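Local coordinates for imelysin-like protein (Psychrobacter arcticus, PDB 3PF0) that is of unknown function but belongs to the imelysin-like family (Peptidase_M75) and has been classed as a putative metalloendopeptidase, at residues A108-E113 against N273-T278; N130-E135 against S243-Q248; G170-L175 against L260-A265; A313-M318 against Q331-H336. All blocks are in the same frame, centred on the assembly; numbering follows the deposited sequence.

Contact 1. Residues A108-E113 against N273-T278; sequences AWASAE and NAKLAT
The carboxylate of E113 is the flat group that reaches across to K275, and its two oxygens serve different neighbours. OE1 receives K275 NZ at 2.9 Å in a salt bridge, the ammonium lying on the anti side and 35° out of the carboxylate plane. At the other oxygen, OE2, the indole of W109 offers its NE1 from within the same segment, a weak bond of 2.9 Å, and N130 ND2 adds a further hydrogen bond. A bend at the last torsion of K275 (chi4 -144°) places NZ for this pairing. Further back, K275 CG rests 3.9 Å from the methyl CB of A110. That methyl also faces A274 CB, 4.2 Å away.

Such small side chains suit a close helix pair: the axes of 108-112 and 273-278 approach to 8.1 Å at an angle of 43° between their directions. A second polar cluster lies beside the alanines. S111 OG and T278 OG1 are hydrogen-bonded at 2.7 Å, although the serine proton is not settled, since A274 O lies 3.4 Å from S111 OG as a weak alternative and Q107 O is a second, also weak. T278 OG1 donates to A274 O over 2.9 Å. It approaches that carbonyl from the face opposite the one used by T278 N.

The lysine and the N-H donors, one of them weak, probably stabilise the negative charge of E113. The chemistry is thus divided, with a charged pair on one side of the A110-A274 contact and linked hydroxyls on the other.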
loop_
_atom_site.group_PDB
_atom_site.type_symbol
_atom_site.label_atom_id
_atom_site.label_comp_id
_atom_site.label_asym_id
_atom_site.label_seq_id
_atom_site.Cartn_x
_atom_site.Cartn_y
_atom_site.Cartn_z
ATOM N N ALA A 108 -5.590 -3.875 -1.875
ATOM C CA ALA A 108 -6.077 -3.453 -0.551
ATOM C C ALA A 108 -4.913 -3.054 0.360
ATOM O O ALA A 108 -5.007 -2.053 1.066
ATOM C CB ALA A 108 -6.901 -4.559 0.107
ATOM N N TRP A 109 -3.822 -3.812 0.342
ATOM C CA TRP A 109 -2.665 -3.458 1.158
ATOM C C TRP A 109 -1.949 -2.222 0.599
ATOM O O TRP A 109 -1.452 -1.415 1.390
ATOM C CB TRP A 109 -1.690 -4.614 1.318
ATOM C CG TRP A 109 -0.475 -4.226 2.114
ATOM C CD1 TRP A 109 0.777 -3.992 1.631
ATOM C CD2 TRP A 109 -0.446 -3.857 3.503
ATOM N NE1 TRP A 109 1.599 -3.546 2.643
ATOM C CE2 TRP A 109 0.866 -3.427 3.795
ATOM C CE3 TRP A 109 -1.410 -3.835 4.528
ATOM C CZ2 TRP A 109 1.251 -3.013 5.077
ATOM C CZ3 TRP A 109 -1.029 -3.414 5.795
ATOM C CH2 TRP A 109 0.285 -3.015 6.061
ATOM N N ALA A 110 -1.924 -2.056 -0.741
ATOM C CA ALA A 110 -1.316 -0.882 -1.387
ATOM C C ALA A 110 -2.014 0.388 -0.894
ATOM O O ALA A 110 -1.349 1.382 -0.616
ATOM C CB ALA A 110 -1.401 -0.991 -2.909
ATOM N N SER A 111 -3.346 0.319 -0.712
ATOM C CA SER A 111 -4.156 1.410 -0.177
ATOM C C SER A 111 -3.816 1.654 1.298
ATOM O O SER A 111 -3.560 2.796 1.667
ATOM C CB SER A 111 -5.637 1.096 -0.352
ATOM O OG SER A 111 -5.935 1.141 -1.739
ATOM N N ALA A 112 -3.735 0.586 2.120
ATOM C CA ALA A 112 -3.388 0.669 3.556
ATOM C C ALA A 112 -1.970 1.247 3.789
ATOM O O ALA A 112 -1.686 1.781 4.870
ATOM C CB ALA A 112 -3.502 -0.708 4.212
ATOM N N GLU A 113 -1.098 1.184 2.759
ATOM C CA GLU A 113 0.274 1.708 2.826
ATOM C C GLU A 113 0.317 3.258 2.877
ATOM O O GLU A 113 1.399 3.830 3.030
ATOM C CB GLU A 113 1.111 1.184 1.655
ATOM C CG GLU A 113 1.681 -0.195 1.938
ATOM C CD GLU A 113 2.526 -0.805 0.839
ATOM O OE1 GLU A 113 2.368 -0.401 -0.333
ATOM O OE2 GLU A 113 3.309 -1.731 1.142
ATOM N N ASN A 273 -2.481 2.312 -9.425
ATOM C CA ASN A 273 -3.859 2.798 -9.477
ATOM C C ASN A 273 -4.513 2.780 -8.085
ATOM O O ASN A 273 -5.133 3.773 -7.693
ATOM C CB ASN A 273 -4.661 1.946 -10.460
ATOM C CG ASN A 273 -6.006 2.498 -10.836
ATOM O OD1 ASN A 273 -6.128 3.590 -11.405
ATOM N ND2 ASN A 273 -7.038 1.715 -10.579
ATOM N N ALA A 274 -4.348 1.683 -7.329
ATOM C CA ALA A 274 -4.902 1.556 -5.976
ATOM C C ALA A 274 -4.324 2.638 -5.053
ATOM O O ALA A 274 -5.077 3.268 -4.310
ATOM C CB ALA A 274 -4.613 0.168 -5.413
ATOM N N LYS A 275 -3.004 2.909 -5.166
ATOM C CA LYS A 275 -2.331 3.936 -4.371
ATOM C C LYS A 275 -2.816 5.327 -4.771
ATOM O O LYS A 275 -3.113 6.131 -3.886
ATOM C CB LYS A 275 -0.804 3.831 -4.500
ATOM C CG LYS A 275 -0.248 2.560 -3.874
ATOM C CD LYS A 275 1.265 2.577 -3.780
ATOM C CE LYS A 275 1.711 1.454 -2.888
ATOM N NZ LYS A 275 2.895 1.834 -2.087
ATOM N N LEU A 276 -2.955 5.596 -6.095
ATOM C CA LEU A 276 -3.432 6.894 -6.595
ATOM C C LEU A 276 -4.868 7.181 -6.142
ATOM O O LEU A 276 -5.150 8.291 -5.690
ATOM C CB LEU A 276 -3.350 6.987 -8.132
ATOM C CG LEU A 276 -2.031 7.436 -8.747
ATOM C CD1 LEU A 276 -2.104 7.350 -10.270
ATOM C CD2 LEU A 276 -1.656 8.865 -8.319
ATOM N N ALA A 277 -5.758 6.182 -6.243
ATOM C CA ALA A 277 -7.168 6.299 -5.846
ATOM C C ALA A 277 -7.322 6.579 -4.335
ATOM O O ALA A 277 -8.231 7.316 -3.939
ATOM C CB ALA A 277 -7.921 5.030 -6.222
ATOM N N THR A 278 -6.420 6.021 -3.503
ATOM C CA THR A 278 -6.430 6.209 -2.048
ATOM C C THR A 278 -5.978 7.637 -1.735
ATOM O O THR A 278 -6.613 8.315 -0.922
ATOM C CB THR A 278 -5.582 5.121 -1.386
ATOM O OG1 THR A 278 -6.190 3.871 -1.694
ATOM C CG2 THR A 278 -5.474 5.279 0.122
#

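Contact 2. Residues N130-E135 against S243-Q248; sequences NYYPDE and SNAIEQ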
loop_
_atom_site.group_PDB
_atom_site.type_symbol
_atom_site.label_atom_id
_atom_site.label_comp_id
_atom_site.label_asym_id
_atom_site.label_seq_id
_atom_site.Cartn_x
_atom_site.Cartn_y
_atom_site.Cartn_z
ATOM N N ASN A 130 4.549 -7.082 3.366
ATOM C CA ASN A 130 4.972 -6.750 2.007
ATOM C C ASN A 130 6.451 -6.369 1.990
ATOM O O ASN A 130 6.802 -5.203 2.202
ATOM C CB ASN A 130 4.102 -5.627 1.406
ATOM C CG ASN A 130 4.338 -5.401 -0.076
ATOM O OD1 ASN A 130 4.617 -6.328 -0.832
ATOM N ND2 ASN A 130 4.237 -4.165 -0.529
ATOM N N TYR A 131 7.322 -7.367 1.753
ATOM C CA TYR A 131 8.764 -7.134 1.714
ATOM C C TYR A 131 9.098 -6.462 0.387
ATOM O O TYR A 131 9.258 -7.124 -0.639
ATOM C CB TYR A 131 9.579 -8.426 1.940
ATOM C CG TYR A 131 10.994 -8.114 2.374
ATOM C CD1 TYR A 131 11.972 -7.774 1.441
ATOM C CD2 TYR A 131 11.328 -8.044 3.723
ATOM C CE1 TYR A 131 13.253 -7.394 1.842
ATOM C CE2 TYR A 131 12.613 -7.694 4.134
ATOM C CZ TYR A 131 13.572 -7.367 3.191
ATOM O OH TYR A 131 14.836 -7.023 3.610
ATOM N N TYR A 132 9.145 -5.128 0.411
ATOM C CA TYR A 132 9.365 -4.299 -0.777
ATOM C C TYR A 132 10.021 -2.963 -0.384
ATOM O O TYR A 132 9.606 -2.376 0.603
ATOM C CB TYR A 132 8.006 -4.037 -1.487
ATOM C CG TYR A 132 8.119 -3.310 -2.809
ATOM C CD1 TYR A 132 8.314 -4.010 -3.996
ATOM C CD2 TYR A 132 8.068 -1.922 -2.871
ATOM C CE1 TYR A 132 8.455 -3.347 -5.210
ATOM C CE2 TYR A 132 8.198 -1.248 -4.083
ATOM C CZ TYR A 132 8.396 -1.967 -5.249
ATOM O OH TYR A 132 8.548 -1.319 -6.446
ATOM N N PRO A 133 10.997 -2.424 -1.136
ATOM C CA PRO A 133 11.661 -2.993 -2.332
ATOM C C PRO A 133 12.410 -4.302 -2.031
ATOM O O PRO A 133 12.661 -4.633 -0.875
ATOM C CB PRO A 133 12.658 -1.892 -2.737
ATOM C CG PRO A 133 12.171 -0.637 -2.066
ATOM C CD PRO A 133 11.579 -1.119 -0.773
ATOM N N ASP A 134 12.739 -5.056 -3.075
ATOM C CA ASP A 134 13.525 -6.283 -2.978
ATOM C C ASP A 134 14.570 -6.221 -4.090
ATOM O O ASP A 134 14.537 -7.008 -5.036
ATOM C CB ASP A 134 12.640 -7.541 -3.049
ATOM C CG ASP A 134 13.384 -8.865 -2.975
ATOM O OD1 ASP A 134 14.512 -8.890 -2.427
ATOM O OD2 ASP A 134 12.835 -9.875 -3.453
ATOM N N GLU A 135 15.492 -5.255 -3.965
ATOM C CA GLU A 135 16.566 -4.970 -4.924
ATOM C C GLU A 135 17.462 -6.176 -5.233
ATOM O O GLU A 135 18.013 -6.243 -6.333
ATOM C CB GLU A 135 17.442 -3.816 -4.411
ATOM C CG GLU A 135 16.807 -2.451 -4.604
ATOM C CD GLU A 135 17.422 -1.314 -3.811
ATOM O OE1 GLU A 135 18.672 -1.228 -3.745
ATOM O OE2 GLU A 135 16.646 -0.481 -3.287
ATOM N N SER A 243 9.865 7.000 -6.670
ATOM C CA SER A 243 11.275 6.614 -6.568
ATOM C C SER A 243 11.489 5.104 -6.647
ATOM O O SER A 243 12.123 4.643 -7.594
ATOM C CB SER A 243 11.886 7.139 -5.274
ATOM O OG SER A 243 11.882 8.555 -5.253
ATOM N N ASN A 244 10.972 4.339 -5.656
ATOM C CA ASN A 244 11.191 2.896 -5.542
ATOM C C ASN A 244 10.383 2.082 -6.521
ATOM O O ASN A 244 10.876 1.043 -6.951
ATOM C CB ASN A 244 10.922 2.389 -4.111
ATOM C CG ASN A 244 11.798 3.022 -3.058
ATOM O OD1 ASN A 244 12.911 3.508 -3.329
ATOM N ND2 ASN A 244 11.324 3.014 -1.823
ATOM N N ALA A 245 9.157 2.506 -6.854
ATOM C CA ALA A 245 8.320 1.731 -7.763
ATOM C C ALA A 245 8.408 2.173 -9.229
ATOM O O ALA A 245 8.186 1.333 -10.101
ATOM C CB ALA A 245 6.867 1.773 -7.299
ATOM N N ILE A 246 8.727 3.452 -9.520
ATOM C CA ILE A 246 8.724 3.935 -10.909
ATOM C C ILE A 246 10.134 4.269 -11.438
ATOM O O ILE A 246 10.585 3.600 -12.358
ATOM C CB ILE A 246 7.728 5.133 -11.095
ATOM C CG1 ILE A 246 6.268 4.749 -10.704
ATOM C CG2 ILE A 246 7.783 5.750 -12.515
ATOM C CD1 ILE A 246 5.563 3.617 -11.543
ATOM N N GLU A 247 10.798 5.309 -10.899
ATOM C CA GLU A 247 12.101 5.784 -11.367
ATOM C C GLU A 247 13.171 4.691 -11.362
ATOM O O GLU A 247 13.785 4.454 -12.404
ATOM C CB GLU A 247 12.582 6.990 -10.540
ATOM C CG GLU A 247 13.904 7.573 -11.001
ATOM C CD GLU A 247 14.401 8.748 -10.187
ATOM O OE1 GLU A 247 14.485 8.621 -8.944
ATOM O OE2 GLU A 247 14.729 9.793 -10.796
ATOM N N GLN A 248 13.400 4.051 -10.202
ATOM C CA GLN A 248 14.448 3.045 -10.034
ATOM C C GLN A 248 14.205 1.759 -10.855
ATOM O O GLN A 248 15.130 1.381 -11.566
ATOM C CB GLN A 248 14.666 2.704 -8.549
ATOM C CG GLN A 248 15.525 3.725 -7.805
ATOM C CD GLN A 248 15.305 3.692 -6.309
ATOM O OE1 GLN A 248 15.150 2.631 -5.687
ATOM N NE2 GLN A 248 15.298 4.862 -5.689
#
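Van der Waals contact carries most of the meeting between Y132 and A245. The phenol end of the tyrosine comes up to the helix, and its OH lies 3.3 Å from A245 CA, which sits at the ring edge, near the ring plane. A245 CB is close by, 3.6 Å from the same OH. CG of Y132 lies anti to the backbone N (chi1 -174°), and the end of the ring comes nearer the helix. A second apolar touch comes from P133, which follows a cis peptide bond: its CG lies 3.9 Å from N244 CB, the two side chains passing at a slant.

Polar interactions are supplied mainly from outside the pair. The OH of Y132 is hydrogen-bonded to H259 O, so the tyrosine links its loop to the one that follows helix 225-250. In the helix itself, the bond of 3.0 Å from Q248 N to S243 O closes a pi-type turn, wider than the regular helical one.

Residues 130-135, between helices 125-129 and 138-149, therefore pack on one flank of helix 225-250. Past that helix, A245 touches I272 of helix 268-283, while I246 packs on both I272 and L333 of helix 327-351; the surroundings are entirely helices and loops.

Contact 3. Residues G170-L175 against L260-A265; sequences GLEEAL and LPAATA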
loop_
_atom_site.group_PDB
_atom_site.type_symbol
_atom_site.label_atom_id
_atom_site.label_comp_id
_atom_site.label_asym_id
_atom_site.label_seq_id
_atom_site.Cartn_x
_atom_site.Cartn_y
_atom_site.Cartn_z
ATOM N N GLY A 170 5.595 -13.134 -1.169
ATOM C CA GLY A 170 5.779 -14.567 -0.975
ATOM C C GLY A 170 4.653 -15.342 -1.647
ATOM O O GLY A 170 4.901 -16.292 -2.392
ATOM N N LEU A 171 3.402 -14.908 -1.418
ATOM C CA LEU A 171 2.210 -15.512 -2.019
ATOM C C LEU A 171 2.222 -15.338 -3.546
ATOM O O LEU A 171 1.900 -16.273 -4.283
ATOM C CB LEU A 171 0.948 -14.893 -1.398
ATOM C CG LEU A 171 0.588 -15.413 -0.004
ATOM C CD1 LEU A 171 -0.264 -14.412 0.763
ATOM C CD2 LEU A 171 -0.080 -16.785 -0.080
ATOM N N GLU A 172 2.664 -14.168 -4.020
ATOM C CA GLU A 172 2.750 -13.877 -5.441
ATOM C C GLU A 172 3.646 -14.883 -6.140
ATOM O O GLU A 172 3.271 -15.440 -7.180
ATOM C CB GLU A 172 3.297 -12.464 -5.650
ATOM C CG GLU A 172 3.363 -12.071 -7.121
ATOM C CD GLU A 172 4.071 -10.768 -7.417
ATOM O OE1 GLU A 172 4.690 -10.192 -6.494
ATOM O OE2 GLU A 172 4.001 -10.318 -8.581
ATOM N N GLU A 173 4.822 -15.119 -5.542
ATOM C CA GLU A 173 5.834 -16.031 -6.031
ATOM C C GLU A 173 5.300 -17.459 -6.054
ATOM O O GLU A 173 5.483 -18.138 -7.060
ATOM C CB GLU A 173 7.108 -15.920 -5.173
ATOM C CG GLU A 173 8.298 -16.704 -5.705
ATOM C CD GLU A 173 8.640 -16.475 -7.167
ATOM O OE1 GLU A 173 9.129 -15.371 -7.497
ATOM O OE2 GLU A 173 8.406 -17.393 -7.987
ATOM N N ALA A 174 4.645 -17.914 -4.965
ATOM C CA ALA A 174 4.113 -19.276 -4.896
ATOM C C ALA A 174 2.964 -19.501 -5.898
ATOM O O ALA A 174 2.893 -20.579 -6.493
ATOM C CB ALA A 174 3.643 -19.589 -3.493
ATOM N N LEU A 175 2.102 -18.482 -6.116
ATOM C CA LEU A 175 0.967 -18.596 -7.055
ATOM C C LEU A 175 1.377 -18.472 -8.537
ATOM O O LEU A 175 0.688 -19.021 -9.406
ATOM C CB LEU A 175 -0.127 -17.569 -6.724
ATOM C CG LEU A 175 -0.880 -17.828 -5.413
ATOM C CD1 LEU A 175 -1.676 -16.617 -5.000
ATOM C CD2 LEU A 175 -1.771 -19.064 -5.504
ATOM N N LEU A 260 9.257 -3.402 -10.191
ATOM C CA LEU A 260 7.950 -2.779 -10.068
ATOM C C LEU A 260 7.130 -3.559 -9.050
ATOM O O LEU A 260 7.332 -4.772 -8.941
ATOM C CB LEU A 260 7.226 -2.819 -11.423
ATOM C CG LEU A 260 7.533 -1.749 -12.441
ATOM C CD1 LEU A 260 7.295 -2.283 -13.800
ATOM C CD2 LEU A 260 6.639 -0.549 -12.257
ATOM N N PRO A 261 6.159 -2.959 -8.339
ATOM C CA PRO A 261 5.298 -3.793 -7.479
ATOM C C PRO A 261 4.513 -4.774 -8.371
ATOM O O PRO A 261 4.240 -4.437 -9.527
ATOM C CB PRO A 261 4.409 -2.773 -6.764
ATOM C CG PRO A 261 4.402 -1.581 -7.636
ATOM C CD PRO A 261 5.719 -1.548 -8.349
ATOM N N ALA A 262 4.249 -6.012 -7.883
ATOM C CA ALA A 262 3.572 -7.096 -8.622
ATOM C C ALA A 262 4.261 -7.397 -9.981
ATOM O O ALA A 262 3.586 -7.624 -10.993
ATOM C CB ALA A 262 2.090 -6.777 -8.830
ATOM N N ALA A 263 5.613 -7.432 -9.980
ATOM C CA ALA A 263 6.431 -7.695 -11.163
ATOM C C ALA A 263 6.215 -9.103 -11.726
ATOM O O ALA A 263 6.158 -9.254 -12.946
ATOM C CB ALA A 263 7.907 -7.493 -10.843
ATOM N N THR A 264 6.129 -10.129 -10.850
ATOM C CA THR A 264 5.957 -11.526 -11.268
ATOM C C THR A 264 4.546 -11.729 -11.840
ATOM O O THR A 264 4.397 -12.382 -12.871
ATOM C CB THR A 264 6.255 -12.462 -10.089
ATOM O OG1 THR A 264 7.572 -12.184 -9.606
ATOM C CG2 THR A 264 6.170 -13.920 -10.477
ATOM N N ALA A 265 3.527 -11.140 -11.183
ATOM C CA ALA A 265 2.125 -11.202 -11.605
ATOM C C ALA A 265 1.879 -10.360 -12.866
ATOM O O ALA A 265 0.934 -10.626 -13.613
ATOM C CB ALA A 265 1.225 -10.712 -10.474
HETATM O O HOH W 1 4.176 -7.906 -5.236
HETATM O O HOH W 2 6.754 -8.996 -7.785
HETATM O O HOH W 3 8.361 -13.111 -7.127
#
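E172, on helix 167-176, faces a loop that leaves a type II turn at L260-A263 and takes up helical backbone angles over 263-265, with CA atoms 6.7 Å apart for E172 and A265. The side chain of E172 bridges this gap. Its CG is anti to the backbone N (chi1 -178°), and the extended chain beyond carries the carboxylate in among the loop amides. OE2 accepts A265 N at 2.8 Å through its anti lone pair, the N-H pointing well at it (158°). The same oxygen packs 3.4 Å from A265 CB.

The other oxygen works through water instead. Two waters each donate to E172 OE1 at 2.7 Å; one accepts from A262 N at 3.3 Å, and the other accepts weakly from A263 N. One carboxylate thus gathers three amide groups of the loop, one directly and two by relay. An alanine in place of E172 would probably leave A265 N without its carboxylate acceptor and the two waters without the oxygen they donate to, setting the loop free to shift.

W102 of helix 92-112 touches both E172 and A265 and so lines the junction. The sequence running into E172, Gly-Ile-Pro-Gly-Leu-Glu, appears to match the GxHxxE motif of imelysin-like proteins, with proline at the histidine position; on that reading E172 is probably the motif glutamate, held here by the amide of A265 and by two waters.

Contact 4. Residues A313-M318 against Q331-H336; sequences ALLAQM and QELYDH
The packing of two consecutive helices, 298-316 and 327-351, brings L314 against E332, L333 and H336. L314 points its side chain at the second helix, with CG anti to the backbone N (chi1 -176°), and its two methyls divide the work. CD1 lies 3.5 Å from E332 OE2. CD2 settles over the helix backbone, 3.5 Å from L333 N, and also reaches the imidazole of H336, 3.6 Å from ND1 and oblique to the ring.

That imidazole is fixed by its own helix: ND1 donates to E332 O at 2.8 Å, with the carbonyl oxygen in the ring plane. The donor stands above the carbonyl plane, 46° out of it, while H336 N bonds to the same oxygen from the opposite face. An alanine at H336 would probably leave E332 O with one bond fewer and open a gap beside L314 CD2.

In this all-helical fold the contact joins helix 298-316 to helix 327-351, and it continues through L333. The CD2 of that leucine meets L315 CD1 at 3.8 Å, the two side chains passing aslant. From the turn after the first helix, selenomethionine M318 brings SE to 3.9 Å from L333 CD2; a bend at its third torsion (chi3 78°) places CE near that methyl as well. L315 also lies on I272 and L276 of helix 268-283. The backbone O of M318 accepts a hydrogen bond from R269 NH1.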
loop_
_atom_site.group_PDB
_atom_site.type_symbol
_atom_site.label_atom_id
_atom_site.label_comp_id
_atom_site.label_asym_id
_atom_site.label_seq_id
_atom_site.Cartn_x
_atom_site.Cartn_y
_atom_site.Cartn_z
ATOM N N ALA A 313 -5.739 9.302 -15.441
ATOM C CA ALA A 313 -6.076 9.212 -16.864
ATOM C C ALA A 313 -4.873 8.714 -17.685
ATOM O O ALA A 313 -5.053 7.919 -18.609
ATOM C CB ALA A 313 -6.556 10.562 -17.379
ATOM N N LEU A 314 -3.650 9.147 -17.327
ATOM C CA LEU A 314 -2.430 8.704 -18.007
ATOM C C LEU A 314 -2.145 7.223 -17.708
ATOM O O LEU A 314 -1.791 6.472 -18.613
ATOM C CB LEU A 314 -1.235 9.581 -17.592
ATOM C CG LEU A 314 0.109 9.313 -18.275
ATOM C CD1 LEU A 314 0.111 9.792 -19.724
ATOM C CD2 LEU A 314 1.222 9.976 -17.516
ATOM N N LEU A 315 -2.341 6.801 -16.449
ATOM C CA LEU A 315 -2.108 5.428 -16.026
ATOM C C LEU A 315 -3.078 4.457 -16.715
ATOM O O LEU A 315 -2.657 3.370 -17.107
ATOM C CB LEU A 315 -2.225 5.337 -14.505
ATOM C CG LEU A 315 -1.689 4.081 -13.820
ATOM C CD1 LEU A 315 -0.165 4.038 -13.839
ATOM C CD2 LEU A 315 -2.146 4.043 -12.407
ATOM N N ALA A 316 -4.345 4.881 -16.920
ATOM C CA ALA A 316 -5.412 4.085 -17.539
ATOM C C ALA A 316 -5.127 3.703 -19.006
ATOM O O ALA A 316 -5.654 2.691 -19.476
ATOM C CB ALA A 316 -6.737 4.836 -17.458
ATOM N N GLN A 317 -4.319 4.500 -19.725
ATOM C CA GLN A 317 -4.010 4.219 -21.134
ATOM C C GLN A 317 -2.668 3.457 -21.281
ATOM O O GLN A 317 -2.254 3.140 -22.398
ATOM C CB GLN A 317 -4.058 5.503 -21.995
ATOM C CG GLN A 317 -3.052 6.617 -21.656
ATOM C CD GLN A 317 -3.360 7.944 -22.344
ATOM O OE1 GLN A 317 -3.246 9.023 -21.748
ATOM N NE2 GLN A 317 -3.755 7.909 -23.615
HETATM N N MSE A 318 -2.042 3.095 -20.144
HETATM C CA MSE A 318 -0.787 2.330 -20.106
HETATM C C MSE A 318 -1.091 0.812 -19.968
HETATM O O MSE A 318 -2.214 0.475 -19.590
HETATM C CB MSE A 318 0.095 2.824 -18.946
HETATM C CG MSE A 318 0.669 4.209 -19.180
HETATM SE SE MSE A 318 1.719 4.875 -17.667
HETATM C CE MSE A 318 3.381 3.899 -17.912
ATOM N N GLN A 331 8.197 8.062 -18.405
ATOM C CA GLN A 331 8.766 9.351 -18.004
ATOM C C GLN A 331 7.640 10.330 -17.661
ATOM O O GLN A 331 7.745 11.045 -16.666
ATOM C CB GLN A 331 9.684 9.922 -19.108
ATOM C CG GLN A 331 10.559 11.107 -18.658
ATOM C CD GLN A 331 11.415 10.803 -17.443
ATOM O OE1 GLN A 331 12.224 9.870 -17.436
ATOM N NE2 GLN A 331 11.238 11.577 -16.381
ATOM N N GLU A 332 6.557 10.333 -18.472
ATOM C CA GLU A 332 5.354 11.147 -18.271
ATOM C C GLU A 332 4.690 10.811 -16.930
ATOM O O GLU A 332 4.271 11.716 -16.199
ATOM C CB GLU A 332 4.368 10.888 -19.409
ATOM C CG GLU A 332 4.120 12.074 -20.315
ATOM C CD GLU A 332 2.902 11.881 -21.194
ATOM O OE1 GLU A 332 2.951 11.025 -22.109
ATOM O OE2 GLU A 332 1.876 12.550 -20.932
ATOM N N LEU A 333 4.602 9.500 -16.609
ATOM C CA LEU A 333 4.024 9.017 -15.358
ATOM C C LEU A 333 4.856 9.510 -14.177
ATOM O O LEU A 333 4.278 10.010 -13.208
ATOM C CB LEU A 333 3.888 7.478 -15.348
ATOM C CG LEU A 333 3.365 6.835 -14.039
ATOM C CD1 LEU A 333 1.970 7.358 -13.654
ATOM C CD2 LEU A 333 3.343 5.330 -14.145
ATOM N N TYR A 334 6.200 9.413 -14.276
ATOM C CA TYR A 334 7.114 9.883 -13.233
ATOM C C TYR A 334 6.967 11.383 -13.038
ATOM O O TYR A 334 6.880 11.825 -11.901
ATOM C CB TYR A 334 8.580 9.526 -13.547
ATOM C CG TYR A 334 9.548 10.098 -12.531
ATOM C CD1 TYR A 334 9.649 9.557 -11.253
ATOM C CD2 TYR A 334 10.316 11.221 -12.828
ATOM C CE1 TYR A 334 10.499 10.111 -10.298
ATOM C CE2 TYR A 334 11.164 11.786 -11.878
ATOM C CZ TYR A 334 11.252 11.228 -10.614
ATOM O OH TYR A 334 12.103 11.769 -9.682
ATOM N N ASP A 335 6.932 12.152 -14.141
ATOM C CA ASP A 335 6.786 13.614 -14.147
ATOM C C ASP A 335 5.469 14.049 -13.475
ATOM O O ASP A 335 5.483 14.996 -12.686
ATOM C CB ASP A 335 6.883 14.160 -15.579
ATOM C CG ASP A 335 8.294 14.185 -16.163
ATOM O OD1 ASP A 335 9.265 13.955 -15.401
ATOM O OD2 ASP A 335 8.429 14.468 -17.377
ATOM N N HIS A 336 4.356 13.320 -13.740
ATOM C CA HIS A 336 3.051 13.577 -13.131
ATOM C C HIS A 336 3.121 13.336 -11.616
ATOM O O HIS A 336 2.572 14.134 -10.853
ATOM C CB HIS A 336 1.960 12.692 -13.768
ATOM C CG HIS A 336 1.323 13.290 -14.984
ATOM N ND1 HIS A 336 1.938 13.238 -16.221
ATOM C CD2 HIS A 336 0.139 13.929 -15.111
ATOM C CE1 HIS A 336 1.118 13.853 -17.059
ATOM N NE2 HIS A 336 0.018 14.279 -16.436
#

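Overall arrangement
Helix 225-250 carries a segment of contact 2 and helix 268-283 one of contact 1; the loop between them carries one of contact 3, and contact 4 packs beside them. Contacts 2 and 3 both fall within the stretch of chain that contact 1 spans, their segments alternating, while contact 4 comes later in the sequence. The centres of contacts 2 and 3 are about 13 Å apart, and Y132 and A245 meet L260 and P261 between them. Contact 2 also meets contact 1, through N130 and E113, and contact 4, where I246 touches L333 and Y334. Contact 1 reaches contact 4 through L315. Contacts 3 and 4, about 23 Å between centres, do not touch.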